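Local coordinates for beta-N-acetylglucosaminidase-like protein Glycoside hydrolase family 20 (Flavobacterium johnsoniae, PDB 6YHH), which probably removes terminal N-acetylhexosamine residues from chitin-derived oligosaccharides, as a family 20 beta-N-acetylglucosaminidase (chitobiase) of bacterial chitin breakdown, at residues P13-N19 / V135-F141; E90-Y94 / N106-G112; F593-I597 / S627-L631. All coordinates share one frame. Residues are numbered along the deposited sequence.

Contact 1 of 3, residues P13-N19 / V135-F141; sequences PQNVVVN and VSQISDF
Strand 15-19 and the last part of strand 131-140 pair antiparallel in the N-terminal domain 2 of this family 20 glycosidase, their axes 4.7 Å apart and 174° from one another. Asn15 faces Ser139 and Val17 faces Gln137 as hydrogen-bonded pairs (CA-CA 5.2 and 5.3 Å), whereas Val16-Ile138 and Val18-Ser136 are non-hydrogen-bonded pairs. Val17 N reaches Gln137 O and Gln137 N returns to Val17 O, both at 2.9 Å; Ser139 N to Asn15 O is 3.2 Å, and Asn15 N to Ser139 O, 3.0 Å, is bent and weak. Asn19 N to Val135 O (2.9 Å) extends the pairing to the corner at Val135. At the other end Gln14 is not extended (phi/psi -64/-33); its N donates a hydrogen bond to Asp140 OD1 (2.9 Å), an oxygen that also accepts from Trp476 NE1. The m,m rotamer of Gln14 lays CG over the Phe141 ring, 3.4 Å from its centroid in a CH-pi contact, and brings NE2 to Phe141 O at 3.0 Å. One face carries Val16, Val18, Ser136 and Ile138; there Val16 CG1 lies 4.3 Å from Ile138 CG1, and Pro13 CB is 3.8 Å from Ile138 CG2. Ile138 and Ser136 also touch helix 110-123. Val17 and Gln137 lie on the other, more exposed face. A mixed sheet backed by helices on one face is the alpha/beta architecture of the family 20 domain 2.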
ATOM      1  N   PRO A  13     -28.645  -3.194   9.698  1.00 10.00           N
ATOM      2  CA  PRO A  13     -29.158  -2.240  10.683  1.00  9.81           C
ATOM      3  C   PRO A  13     -30.348  -2.789  11.501  1.00  9.52           C
ATOM      4  O   PRO A  13     -31.027  -3.753  11.101  1.00 10.74           O
ATOM      5  CB  PRO A  13     -29.607  -1.081   9.853  1.00 10.75           C
ATOM      6  CG  PRO A  13     -28.744  -1.148   8.589  1.00 11.45           C
ATOM      7  CD  PRO A  13     -28.687  -2.629   8.349  1.00 10.41           C
ATOM      8  N   GLN A  14     -30.561  -2.188  12.655  1.00 10.19           N
ATOM      9  CA  GLN A  14     -31.555  -2.661  13.642  1.00 11.03           C
ATOM     10  C   GLN A  14     -32.983  -2.548  13.028  1.00 11.53           C
ATOM     11  O   GLN A  14     -33.861  -3.382  13.309  1.00 12.63           O
ATOM     12  CB  GLN A  14     -31.497  -1.878  14.967  1.00 11.00           C
ATOM     13  CG  GLN A  14     -30.187  -1.979  15.783  1.00 11.47           C
ATOM     14  CD  GLN A  14     -29.928  -3.351  16.382  1.00 12.07           C
ATOM     15  OE1 GLN A  14     -30.844  -4.223  16.508  1.00 12.95           O
ATOM     16  NE2 GLN A  14     -28.637  -3.590  16.711  1.00 13.32           N
ATOM     17  N   ASN A  15     -33.192  -1.557  12.208  1.00 10.42           N
ATOM     18  CA  ASN A  15     -34.499  -1.334  11.536  1.00 11.63           C
ATOM     19  C   ASN A  15     -34.251  -0.894  10.128  1.00 12.31           C
ATOM     20  O   ASN A  15     -33.506   0.089   9.909  1.00 13.12           O
ATOM     21  CB  ASN A  15     -35.312  -0.242  12.237  1.00 10.87           C
ATOM     22  CG  ASN A  15     -35.549  -0.522  13.705  1.00 12.14           C
ATOM     23  OD1 ASN A  15     -34.794  -0.111  14.609  1.00 15.29           O
ATOM     24  ND2 ASN A  15     -36.555  -1.266  13.943  1.00 10.63           N
ATOM     25  N   VAL A  16     -34.911  -1.559   9.200  1.00 11.23           N
ATOM     26  CA  VAL A  16     -34.757  -1.198   7.764  1.00 12.54           C
ATOM     27  C   VAL A  16     -36.102  -1.342   7.091  1.00 11.99           C
ATOM     28  O   VAL A  16     -36.633  -2.454   7.056  1.00 13.26           O
ATOM     29  CB  VAL A  16     -33.810  -2.163   7.031  1.00 12.97           C
ATOM     30  CG1 VAL A  16     -33.672  -1.777   5.539  1.00 14.18           C
ATOM     31  CG2 VAL A  16     -32.458  -2.212   7.745  1.00 14.67           C
ATOM     32  N   VAL A  17     -36.576  -0.281   6.458  1.00 13.34           N
ATOM     33  CA  VAL A  17     -37.759  -0.370   5.597  1.00 12.76           C
ATOM     34  C   VAL A  17     -37.455   0.267   4.245  1.00 14.33           C
ATOM     35  O   VAL A  17     -36.929   1.369   4.214  1.00 14.76           O
ATOM     36  CB  VAL A  17     -38.952   0.333   6.256  1.00 13.92           C
ATOM     37  CG1 VAL A  17     -40.217   0.199   5.389  1.00 15.12           C
ATOM     38  CG2 VAL A  17     -39.170  -0.300   7.605  1.00 15.96           C
ATOM     39  N   VAL A  18     -37.792  -0.434   3.179  1.00 15.15           N
ATOM     40  CA  VAL A  18     -37.640   0.178   1.851  1.00 16.34           C
ATOM     41  C   VAL A  18     -39.037   0.523   1.318  1.00 17.94           C
ATOM     42  O   VAL A  18     -39.917  -0.348   1.304  1.00 16.77           O
ATOM     43  CB  VAL A  18     -37.001  -0.824   0.892  1.00 18.54           C
ATOM     44  CG1 VAL A  18     -36.907  -0.279  -0.525  1.00 17.49           C
ATOM     45  CG2 VAL A  18     -35.636  -1.225   1.452  1.00 17.64           C
ATOM     46  N   ASN A  19     -39.178   1.742   0.829  1.00 16.81           N
ATOM     47  CA  ASN A  19     -40.482   2.211   0.265  1.00 19.91           C
ATOM     48  C   ASN A  19     -40.291   2.384  -1.258  1.00 23.69           C
ATOM     49  O   ASN A  19     -39.263   2.016  -1.809  1.00 29.62           O
ATOM     50  CB  ASN A  19     -40.902   3.473   1.072  1.00 19.32           C
ATOM     51  CG  ASN A  19     -41.301   3.132   2.538  1.00 20.85           C
ATOM     52  OD1 ASN A  19     -41.802   2.067   2.830  1.00 22.97           O
ATOM     53  ND2 ASN A  19     -40.976   3.974   3.424  1.00 25.17           N
ATOM     54  N   VAL A 135     -35.431   4.837  -1.804  1.00 13.27           N
ATOM     55  CA  VAL A 135     -36.260   5.505  -0.815  1.00 13.18           C
ATOM     56  C   VAL A 135     -36.483   4.464   0.300  1.00 13.10           C
ATOM     57  O   VAL A 135     -36.895   3.333   0.002  1.00 14.81           O
ATOM     58  CB  VAL A 135     -37.607   5.967  -1.473  1.00 14.99           C
ATOM     59  CG1 VAL A 135     -38.646   6.371  -0.417  1.00 17.18           C
ATOM     60  CG2 VAL A 135     -37.329   7.175  -2.314  1.00 15.98           C
ATOM     61  N   SER A 136     -36.175   4.879   1.529  1.00 13.69           N
ATOM     62  CA  SER A 136     -36.074   3.935   2.650  1.00 13.30           C
ATOM     63  C   SER A 136     -35.907   4.693   3.959  1.00 13.82           C
ATOM     64  O   SER A 136     -35.482   5.880   3.976  1.00 14.24           O
ATOM     65  CB  SER A 136     -34.857   3.010   2.394  1.00 13.88           C
ATOM     66  OG  SER A 136     -33.682   3.803   2.224  1.00 12.82           O
ATOM     67  N   GLN A 137     -36.103   3.977   5.079  1.00 12.96           N
ATOM     68  CA  GLN A 137     -35.905   4.528   6.386  1.00 15.51           C
ATOM     69  C   GLN A 137     -35.201   3.502   7.236  1.00 13.29           C
ATOM     70  O   GLN A 137     -35.628   2.347   7.277  1.00 13.71           O
ATOM     71  CB  GLN A 137     -37.242   4.898   7.106  1.00 18.55           C
ATOM     72  CG  GLN A 137     -38.091   5.869   6.305  1.00 24.14           C
ATOM     73  CD  GLN A 137     -39.042   5.097   5.379  1.00 29.47           C
ATOM     74  OE1 GLN A 137     -39.669   4.143   5.826  1.00 44.48           O
ATOM     75  NE2 GLN A 137     -39.099   5.455   4.083  1.00 34.36           N
ATOM     76  N   ILE A 138     -34.131   3.970   7.874  1.00 12.13           N
ATOM     77  CA  ILE A 138     -33.300   3.119   8.690  1.00 12.87           C
ATOM     78  C   ILE A 138     -33.126   3.779   9.997  1.00 12.80           C
ATOM     79  O   ILE A 138     -32.834   4.994  10.039  1.00 13.85           O
ATOM     80  CB  ILE A 138     -31.919   2.871   7.982  1.00 13.72           C
ATOM     81  CG1 ILE A 138     -32.069   1.953   6.812  1.00 14.56           C
ATOM     82  CG2 ILE A 138     -30.856   2.365   8.965  1.00 13.66           C
ATOM     83  CD1 ILE A 138     -30.843   1.828   5.895  1.00 14.50           C
ATOM     84  N   SER A 139     -33.232   3.044  11.108  1.00 12.28           N
ATOM     85  CA  SER A 139     -32.868   3.553  12.380  1.00 13.49           C
ATOM     86  C   SER A 139     -32.045   2.471  13.052  1.00 12.97           C
ATOM     87  O   SER A 139     -32.375   1.271  12.967  1.00 12.99           O
ATOM     88  CB  SER A 139     -34.067   4.049  13.270  1.00 16.55           C
ATOM     89  OG  SER A 139     -34.842   3.010  13.597  1.00 16.39           O
ATOM     90  N   ASP A 140     -30.952   2.913  13.675  1.00 11.57           N
ATOM     91  CA  ASP A 140     -29.893   1.936  14.009  1.00 11.56           C
ATOM     92  C   ASP A 140     -29.138   2.322  15.243  1.00 11.74           C
ATOM     93  O   ASP A 140     -29.164   3.464  15.674  1.00 11.92           O
ATOM     94  CB  ASP A 140     -28.911   1.898  12.764  1.00 10.10           C
ATOM     95  CG  ASP A 140     -28.104   0.631  12.630  1.00 10.80           C
ATOM     96  OD1 ASP A 140     -28.378  -0.387  13.304  1.00 10.40           O
ATOM     97  OD2 ASP A 140     -27.178   0.653  11.771  1.00 10.53           O
ATOM     98  N   PHE A 141     -28.472   1.334  15.827  1.00 11.36           N
ATOM     99  CA  PHE A 141     -27.666   1.516  16.990  1.00 10.66           C
ATOM    100  C   PHE A 141     -26.955   0.170  17.206  1.00 10.25           C
ATOM    101  O   PHE A 141     -27.417  -0.864  16.733  1.00 10.29           O
ATOM    102  CB  PHE A 141     -28.567   1.830  18.248  1.00 12.23           C
ATOM    103  CG  PHE A 141     -29.705   0.795  18.460  1.00 11.68           C
ATOM    104  CD1 PHE A 141     -30.913   0.943  17.854  1.00 12.48           C
ATOM    105  CD2 PHE A 141     -29.474  -0.381  19.178  1.00 12.90           C
ATOM    106  CE1 PHE A 141     -31.922  -0.011  17.986  1.00 12.36           C
ATOM    107  CE2 PHE A 141     -30.479  -1.319  19.382  1.00 13.42           C
ATOM    108  CZ  PHE A 141     -31.713  -1.116  18.762  1.00 13.78           C
TER

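Contact 2 of 3, residues E90-Y94 / N106-G112; sequences EDESY and NATSDLG
Ordered water mediates much of this contact between the loop 90-94 and the turn that leads from strand 102-107 into helix 110-123. Water 2 donates to Asp91 O (2.9 Å) and Ser93 O (2.8 Å) and accepts from Ser109 N (3.1 Å) and, weakly, Gly112 N (3.1 Å). Water 1 joins Glu90 OE1 (3.0 Å) and Asp91 O (2.7 Å) to Ser109 OG (2.5 Å), and water 3 bridges Ser93 OG (2.8 Å) and Thr108 N (3.1 Å). Glu90 OE1 also accepts from Lys85 N. The one direct hydrogen bond runs from Thr108 OG1 to Asp91 OD2, 2.8 Å. Asp91 (t rotamer) turns OD1 back to Ser93 N (3.0 Å), an Asx turn, and to Ser93 OG (2.6 Å). Ser109 is the N-cap, its OG accepting from Leu111 N at 3.1 Å. Gly112, in the first helical turn, lies against the loop, its CA 3.4 Å from both Glu92 O and Ser93 O; a CB here would clash with Ser93 O. Tyr94 CB packs 3.9 Å from Ala107 CB, and its hydroxyl bonds to Thr119. Glu92 OE1 accepts a hydrogen bond from His115 NE2 and forms a salt bridge with Arg147. Waters thus satisfy Asp91 O, Ser93 O and the amides of Thr108, Ser109 and, weakly, Gly112; Glu92 O has only the CA-H...O contact from Gly112 CA, whose bareness lets helix and loop approach closely.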
ATOM      1  N   GLU A  90     -21.212   5.480  24.623  1.00 14.75           N
ATOM      2  CA  GLU A  90     -21.769   6.598  23.924  1.00 14.97           C
ATOM      3  C   GLU A  90     -23.019   6.199  23.190  1.00 13.24           C
ATOM      4  O   GLU A  90     -23.195   5.071  22.763  1.00 13.12           O
ATOM      5  CB  GLU A  90     -20.766   7.117  22.899  1.00 16.52           C
ATOM      6  CG  GLU A  90     -19.570   7.816  23.443  1.00 20.16           C
ATOM      7  CD  GLU A  90     -19.924   9.219  23.902  1.00 22.83           C
ATOM      8  OE1 GLU A  90     -20.388  10.107  23.067  1.00 22.22           O
ATOM      9  OE2 GLU A  90     -19.798   9.381  25.136  1.00 24.82           O
ATOM     10  N   ASP A  91     -23.894   7.173  22.991  1.00 12.73           N
ATOM     11  CA  ASP A  91     -25.040   6.993  22.134  1.00 11.82           C
ATOM     12  C   ASP A  91     -24.569   7.093  20.689  1.00 11.79           C
ATOM     13  O   ASP A  91     -24.160   8.189  20.216  1.00 13.64           O
ATOM     14  CB  ASP A  91     -26.098   8.124  22.405  1.00 12.71           C
ATOM     15  CG  ASP A  91     -27.310   7.974  21.581  1.00 13.65           C
ATOM     16  OD1 ASP A  91     -27.317   7.287  20.573  1.00 14.74           O
ATOM     17  OD2 ASP A  91     -28.360   8.623  21.854  1.00 15.15           O
ATOM     18  N   GLU A  92     -24.508   5.948  20.004  1.00 11.26           N
ATOM     19  CA  GLU A  92     -23.962   5.849  18.629  1.00 11.24           C
ATOM     20  C   GLU A  92     -25.086   5.655  17.647  1.00 10.09           C
ATOM     21  O   GLU A  92     -24.866   5.269  16.489  1.00 10.66           O
ATOM     22  CB  GLU A  92     -22.996   4.615  18.551  1.00 10.59           C
ATOM     23  CG  GLU A  92     -21.746   4.807  19.347  1.00 11.13           C
ATOM     24  CD  GLU A  92     -20.873   3.578  19.181  1.00 11.28           C
ATOM     25  OE1 GLU A  92     -20.248   3.498  18.084  1.00 11.30           O
ATOM     26  OE2 GLU A  92     -20.884   2.680  20.048  1.00 10.82           O
ATOM     27  N   SER A  93     -26.304   5.934  18.088  1.00 10.59           N
ATOM     28  CA  SER A  93     -27.479   5.730  17.225  1.00 10.69           C
ATOM     29  C   SER A  93     -27.599   6.775  16.117  1.00 10.85           C
ATOM     30  O   SER A  93     -27.019   7.852  16.207  1.00 10.12           O
ATOM     31  CB  SER A  93     -28.779   5.814  18.054  1.00 11.68           C
ATOM     32  OG  SER A  93     -29.066   7.098  18.629  1.00 12.39           O
ATOM     33  N   TYR A  94     -28.400   6.469  15.094  1.00  9.93           N
ATOM     34  CA  TYR A  94     -28.675   7.419  14.025  1.00 10.60           C
ATOM     35  C   TYR A  94     -29.901   6.944  13.314  1.00 11.12           C
ATOM     36  O   TYR A  94     -30.278   5.747  13.437  1.00 11.01           O
ATOM     37  CB  TYR A  94     -27.497   7.573  13.007  1.00 10.31           C
ATOM     38  CG  TYR A  94     -27.255   6.297  12.205  1.00 10.27           C
ATOM     39  CD1 TYR A  94     -26.474   5.243  12.737  1.00 10.97           C
ATOM     40  CD2 TYR A  94     -27.883   6.080  10.996  1.00  9.94           C
ATOM     41  CE1 TYR A  94     -26.338   4.052  12.051  1.00 11.17           C
ATOM     42  CE2 TYR A  94     -27.754   4.897  10.316  1.00 10.32           C
ATOM     43  CZ  TYR A  94     -27.022   3.867  10.826  1.00 10.15           C
ATOM     44  OH  TYR A  94     -27.019   2.669  10.118  1.00  9.97           O
ATOM     45  N   ASN A 106     -29.953  11.943  10.875  1.00 13.44           N
ATOM     46  CA  ASN A 106     -30.158  12.562  12.176  1.00 14.63           C
ATOM     47  C   ASN A 106     -29.477  11.697  13.199  1.00 12.26           C
ATOM     48  O   ASN A 106     -29.717  10.508  13.215  1.00 14.11           O
ATOM     49  CB  ASN A 106     -31.660  12.582  12.478  1.00 16.89           C
ATOM     50  CG  ASN A 106     -32.415  13.665  11.713  1.00 19.93           C
ATOM     51  OD1 ASN A 106     -33.448  13.427  11.124  1.00 28.88           O
ATOM     52  ND2 ASN A 106     -31.903  14.810  11.736  1.00 22.47           N
ATOM     53  N   ALA A 107     -28.676  12.279  14.066  1.00 11.18           N
ATOM     54  CA  ALA A 107     -28.019  11.529  15.095  1.00 12.07           C
ATOM     55  C   ALA A 107     -27.829  12.295  16.336  1.00 13.52           C
ATOM     56  O   ALA A 107     -27.638  13.481  16.326  1.00 13.86           O
ATOM     57  CB  ALA A 107     -26.667  10.989  14.624  1.00 12.23           C
ATOM     58  N   THR A 108     -27.858  11.593  17.454  1.00 13.59           N
ATOM     59  CA  THR A 108     -27.540  12.243  18.711  1.00 13.38           C
ATOM     60  C   THR A 108     -26.226  13.004  18.669  1.00 15.29           C
ATOM     61  O   THR A 108     -26.099  14.124  19.173  1.00 13.03           O
ATOM     62  CB  THR A 108     -27.498  11.239  19.852  1.00 14.56           C
ATOM     63  OG1 THR A 108     -28.754  10.598  19.953  1.00 15.52           O
ATOM     64  CG2 THR A 108     -27.138  11.885  21.126  1.00 14.42           C
ATOM     65  N   SER A 109     -25.203  12.384  18.117  1.00 13.59           N
ATOM     66  CA  SER A 109     -23.899  13.051  18.006  1.00 12.90           C
ATOM     67  C   SER A 109     -23.243  12.694  16.633  1.00 11.28           C
ATOM     68  O   SER A 109     -23.788  11.937  15.828  1.00 10.90           O
ATOM     69  CB  SER A 109     -22.963  12.715  19.142  1.00 14.85           C
ATOM     70  OG  SER A 109     -22.371  11.428  18.899  1.00 13.59           O
ATOM     71  N   ASP A 110     -22.119  13.334  16.348  1.00 10.68           N
ATOM     72  CA  ASP A 110     -21.305  13.001  15.183  1.00 10.77           C
ATOM     73  C   ASP A 110     -20.946  11.501  15.160  1.00 10.80           C
ATOM     74  O   ASP A 110     -20.726  10.975  14.094  1.00 12.19           O
ATOM     75  CB  ASP A 110     -20.031  13.822  15.185  1.00 11.39           C
ATOM     76  CG  ASP A 110     -19.443  13.861  16.529  1.00 11.91           C
ATOM     77  OD1 ASP A 110     -19.917  14.723  17.342  1.00 12.95           O
ATOM     78  OD2 ASP A 110     -18.573  13.045  16.886  1.00 12.02           O
ATOM     79  N   LEU A 111     -20.900  10.776  16.275  1.00 11.72           N
ATOM     80  CA  LEU A 111     -20.512   9.357  16.224  1.00 11.09           C
ATOM     81  C   LEU A 111     -21.565   8.565  15.446  1.00 11.66           C
ATOM     82  O   LEU A 111     -21.244   7.784  14.534  1.00 11.02           O
ATOM     83  CB  LEU A 111     -20.317   8.782  17.600  1.00 12.18           C
ATOM     84  CG  LEU A 111     -19.247   9.405  18.453  1.00 12.47           C
ATOM     85  CD1 LEU A 111     -19.258   8.761  19.791  1.00 15.15           C
ATOM     86  CD2 LEU A 111     -17.857   9.327  17.861  1.00 13.12           C
ATOM     87  N   GLY A 112     -22.841   8.768  15.755  1.00 10.73           N
ATOM     88  CA  GLY A 112     -23.895   8.168  14.968  1.00 10.09           C
ATOM     89  C   GLY A 112     -23.944   8.640  13.533  1.00 11.16           C
ATOM     90  O   GLY A 112     -24.189   7.865  12.613  1.00  9.42           O
TER
HETATM   91  O   HOH W   1     -22.681  10.260  21.142  1.00 17.49           O
HETATM   92  O   HOH W   2     -25.195   9.314  17.757  1.00 11.33           O
HETATM   93  O   HOH W   3     -29.790   9.262  17.066  1.00 17.50           O

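Contact 3 of 3, residues F593-I597 / S627-L631; sequences FNKWI and SQELL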
ATOM      1  N   PHE A 593     -14.740 -30.654 -12.111  1.00 12.08           N
ATOM      2  CA  PHE A 593     -13.693 -31.611 -12.457  1.00 12.37           C
ATOM      3  C   PHE A 593     -12.960 -31.238 -13.730  1.00 12.57           C
ATOM      4  O   PHE A 593     -11.702 -31.295 -13.795  1.00 11.78           O
ATOM      5  CB  PHE A 593     -14.278 -33.022 -12.605  1.00 13.56           C
ATOM      6  CG  PHE A 593     -14.956 -33.532 -11.377  1.00 12.75           C
ATOM      7  CD1 PHE A 593     -14.458 -33.246 -10.089  1.00 12.10           C
ATOM      8  CD2 PHE A 593     -16.020 -34.391 -11.472  1.00 13.04           C
ATOM      9  CE1 PHE A 593     -15.107 -33.705  -8.964  1.00 12.41           C
ATOM     10  CE2 PHE A 593     -16.659 -34.854 -10.339  1.00 11.98           C
ATOM     11  CZ  PHE A 593     -16.203 -34.522  -9.104  1.00 13.64           C
ATOM     12  N   ASN A 594     -13.680 -30.834 -14.779  1.00 11.65           N
ATOM     13  CA  ASN A 594     -13.016 -30.407 -15.985  1.00 13.30           C
ATOM     14  C   ASN A 594     -12.148 -29.146 -15.694  1.00 12.26           C
ATOM     15  O   ASN A 594     -11.002 -29.014 -16.204  1.00 11.97           O
ATOM     16  CB  ASN A 594     -14.017 -30.120 -17.077  1.00 15.33           C
ATOM     17  CG  ASN A 594     -14.641 -31.367 -17.606  1.00 17.87           C
ATOM     18  OD1 ASN A 594     -15.886 -31.464 -17.774  1.00 23.88           O
ATOM     19  ND2 ASN A 594     -13.862 -32.284 -17.880  1.00 16.81           N
ATOM     20  N   LYS A 595     -12.643 -28.248 -14.864  1.00 11.24           N
ATOM     21  CA  LYS A 595     -11.889 -27.064 -14.520  1.00 11.81           C
ATOM     22  C   LYS A 595     -10.588 -27.415 -13.798  1.00 10.99           C
ATOM     23  O   LYS A 595      -9.501 -26.859 -14.162  1.00 10.80           O
ATOM     24  CB  LYS A 595     -12.713 -26.125 -13.599  1.00 13.70           C
ATOM     25  CG  LYS A 595     -11.946 -24.866 -13.257  1.00 16.19           C
ATOM     26  CD  LYS A 595     -12.761 -23.879 -12.422  1.00 20.38           C
ATOM     27  CE  LYS A 595     -11.969 -22.572 -12.230  1.00 23.65           C
ATOM     28  NZ  LYS A 595     -12.845 -21.559 -11.563  1.00 28.14           N
ATOM     29  N   TRP A 596     -10.657 -28.310 -12.821  1.00 11.27           N
ATOM     30  CA  TRP A 596      -9.453 -28.665 -12.049  1.00 10.89           C
ATOM     31  C   TRP A 596      -8.398 -29.389 -12.872  1.00  9.88           C
ATOM     32  O   TRP A 596      -7.186 -29.305 -12.636  1.00  9.88           O
ATOM     33  CB  TRP A 596      -9.845 -29.409 -10.812  1.00 10.82           C
ATOM     34  CG  TRP A 596     -10.740 -28.525  -9.918  1.00 10.54           C
ATOM     35  CD1 TRP A 596     -10.725 -27.152  -9.757  1.00 11.79           C
ATOM     36  CD2 TRP A 596     -11.730 -29.005  -9.016  1.00 10.19           C
ATOM     37  NE1 TRP A 596     -11.674 -26.766  -8.836  1.00 11.97           N
ATOM     38  CE2 TRP A 596     -12.278 -27.887  -8.347  1.00 11.60           C
ATOM     39  CE3 TRP A 596     -12.155 -30.257  -8.661  1.00  9.98           C
ATOM     40  CZ2 TRP A 596     -13.292 -28.020  -7.377  1.00 11.54           C
ATOM     41  CZ3 TRP A 596     -13.146 -30.392  -7.740  1.00 10.42           C
ATOM     42  CH2 TRP A 596     -13.706 -29.265  -7.104  1.00 10.64           C
ATOM     43  N   ILE A 597      -8.872 -30.234 -13.813  1.00  9.90           N
ATOM     44  CA  ILE A 597      -7.951 -30.851 -14.778  1.00 10.20           C
ATOM     45  C   ILE A 597      -7.214 -29.776 -15.548  1.00  9.83           C
ATOM     46  O   ILE A 597      -5.989 -29.846 -15.736  1.00 10.95           O
ATOM     47  CB  ILE A 597      -8.735 -31.816 -15.646  1.00 11.45           C
ATOM     48  CG1 ILE A 597      -9.178 -33.012 -14.796  1.00 11.90           C
ATOM     49  CG2 ILE A 597      -7.888 -32.226 -16.845  1.00 13.08           C
ATOM     50  CD1 ILE A 597     -10.254 -33.871 -15.460  1.00 13.66           C
ATOM     51  N   SER A 627     -10.330 -35.916 -10.017  1.00 13.39           N
ATOM     52  CA  SER A 627     -11.286 -35.317 -10.970  1.00 13.07           C
ATOM     53  C   SER A 627     -11.472 -36.228 -12.196  1.00 15.16           C
ATOM     54  O   SER A 627     -12.620 -36.475 -12.615  1.00 16.56           O
ATOM     55  CB  SER A 627     -10.831 -33.929 -11.365  1.00 12.89           C
ATOM     56  OG  SER A 627     -10.841 -33.040 -10.249  1.00 11.81           O
ATOM     57  N   GLN A 628     -10.363 -36.720 -12.730  1.00 15.04           N
ATOM     58  CA  GLN A 628     -10.418 -37.584 -13.923  1.00 17.40           C
ATOM     59  C   GLN A 628     -11.260 -38.817 -13.631  1.00 18.13           C
ATOM     60  O   GLN A 628     -12.063 -39.256 -14.478  1.00 19.68           O
ATOM     61  CB  GLN A 628      -8.991 -37.999 -14.391  1.00 18.24           C
ATOM     62  CG  GLN A 628      -8.191 -36.875 -15.039  1.00 20.67           C
ATOM     63  CD  GLN A 628      -6.658 -37.157 -15.221  1.00 26.25           C
ATOM     64  OE1 GLN A 628      -6.281 -38.018 -15.961  1.00 27.29           O
ATOM     65  NE2 GLN A 628      -5.817 -36.317 -14.661  1.00 31.23           N
ATOM     66  N   GLU A 629     -11.053 -39.408 -12.488  1.00 16.65           N
ATOM     67  CA  GLU A 629     -11.767 -40.673 -12.158  1.00 18.43           C
ATOM     68  C   GLU A 629     -13.257 -40.414 -11.832  1.00 20.47           C
ATOM     69  O   GLU A 629     -14.217 -41.156 -12.286  1.00 20.77           O
ATOM     70  CB  GLU A 629     -11.063 -41.448 -11.055  1.00 20.06           C
ATOM     71  CG  GLU A 629     -11.604 -42.880 -10.838  1.00 22.21           C
ATOM     72  CD  GLU A 629     -11.288 -43.773 -12.040  1.00 23.48           C
ATOM     73  OE1 GLU A 629     -10.181 -43.660 -12.600  1.00 23.43           O
ATOM     74  OE2 GLU A 629     -12.164 -44.594 -12.403  1.00 26.64           O
ATOM     75  N   LEU A 630     -13.519 -39.340 -11.082  1.00 16.73           N
ATOM     76  CA  LEU A 630     -14.860 -38.994 -10.760  1.00 16.08           C
ATOM     77  C   LEU A 630     -15.674 -38.601 -11.997  1.00 17.32           C
ATOM     78  O   LEU A 630     -16.916 -38.798 -12.001  1.00 18.56           O
ATOM     79  CB  LEU A 630     -14.921 -37.877  -9.722  1.00 17.22           C
ATOM     80  CG  LEU A 630     -14.434 -38.362  -8.347  1.00 18.33           C
ATOM     81  CD1 LEU A 630     -14.188 -37.214  -7.362  1.00 17.89           C
ATOM     82  CD2 LEU A 630     -15.405 -39.322  -7.704  1.00 18.04           C
ATOM     83  N   LEU A 631     -15.059 -38.023 -13.022  1.00 16.80           N
ATOM     84  CA  LEU A 631     -15.794 -37.842 -14.288  1.00 17.90           C
ATOM     85  C   LEU A 631     -16.306 -39.216 -14.808  1.00 22.24           C
ATOM     86  O   LEU A 631     -17.437 -39.329 -15.317  1.00 23.26           O
ATOM     87  CB  LEU A 631     -14.920 -37.179 -15.351  1.00 18.87           C
ATOM     88  CG  LEU A 631     -14.710 -35.662 -15.098  1.00 17.94           C
ATOM     89  CD1 LEU A 631     -13.634 -35.205 -16.021  1.00 19.04           C
ATOM     90  CD2 LEU A 631     -15.991 -34.901 -15.390  1.00 19.19           C
TER
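Both segments are regular helix, lying within helices 583-607 and 617-634, and they run roughly antiparallel: the local axes approach to 9.2 Å with a signed crossing angle of -150°. Ile597 N to Phe593 O (3.0 Å) and Leu631 N to Ser627 O (2.9 Å) are the i to i+4 bonds within them. The backbones come nearest at Phe593 and Ser627, whose CA atoms are 4.7 Å apart, a separation allowed by the small serine. The CA-CB bond of Phe593 points toward the partner helix. Leu630 CB sits over one face of the Phe593 ring, 3.9 Å from the centroid in a CH-pi contact, Leu631 CD2 lies at the ring edge, and Phe593 CB is 3.7 Å from Leu631 CG. One turn on, Ile597 CD1 meets Leu631 CD1 and Gln628 CG, each at 3.7 Å, while its CG1 is 3.9 Å from Ser627 CB. Asn594 ND2 approaches Leu631 CD1 at 3.5 Å on the exposed side. Ser627 OG is 3.5 Å from Trp596 CE3, at the indole edge, but bonds to Leu623 O within its own helix. Phe593 and Leu630 also meet Leu668 of helix 665-671, and Trp596 makes an edge-to-face contact with Phe570, so the pair belongs to a larger helical bundle. The two segments are joined by apolar and CH-pi contacts, with the serine hydroxyl satisfied locally, so the interface relies on shape and hydrophobic burial.

From the N terminus, strand 15-19 opens the loop that contact 1 closes over a hundred residues later, at 135-141. Contact 2 is nested inside this loop, joining 90-94 to 106-112 across the short hairpin of strands 94-99 and 102-107. Both reach the same mixed sheet of domain 2, with centres about 15 Å apart, and they touch: Tyr94 OH lies 2.6 Å from Asp140 OD2, a probable hydrogen bond. The chain then builds the TIM-barrel catalytic domain before reaching contact 3, which follows in series and pairs two helices of the C-terminal helical region. Its centre is about 47 Å from that of contact 1 and 54 Å from that of contact 2.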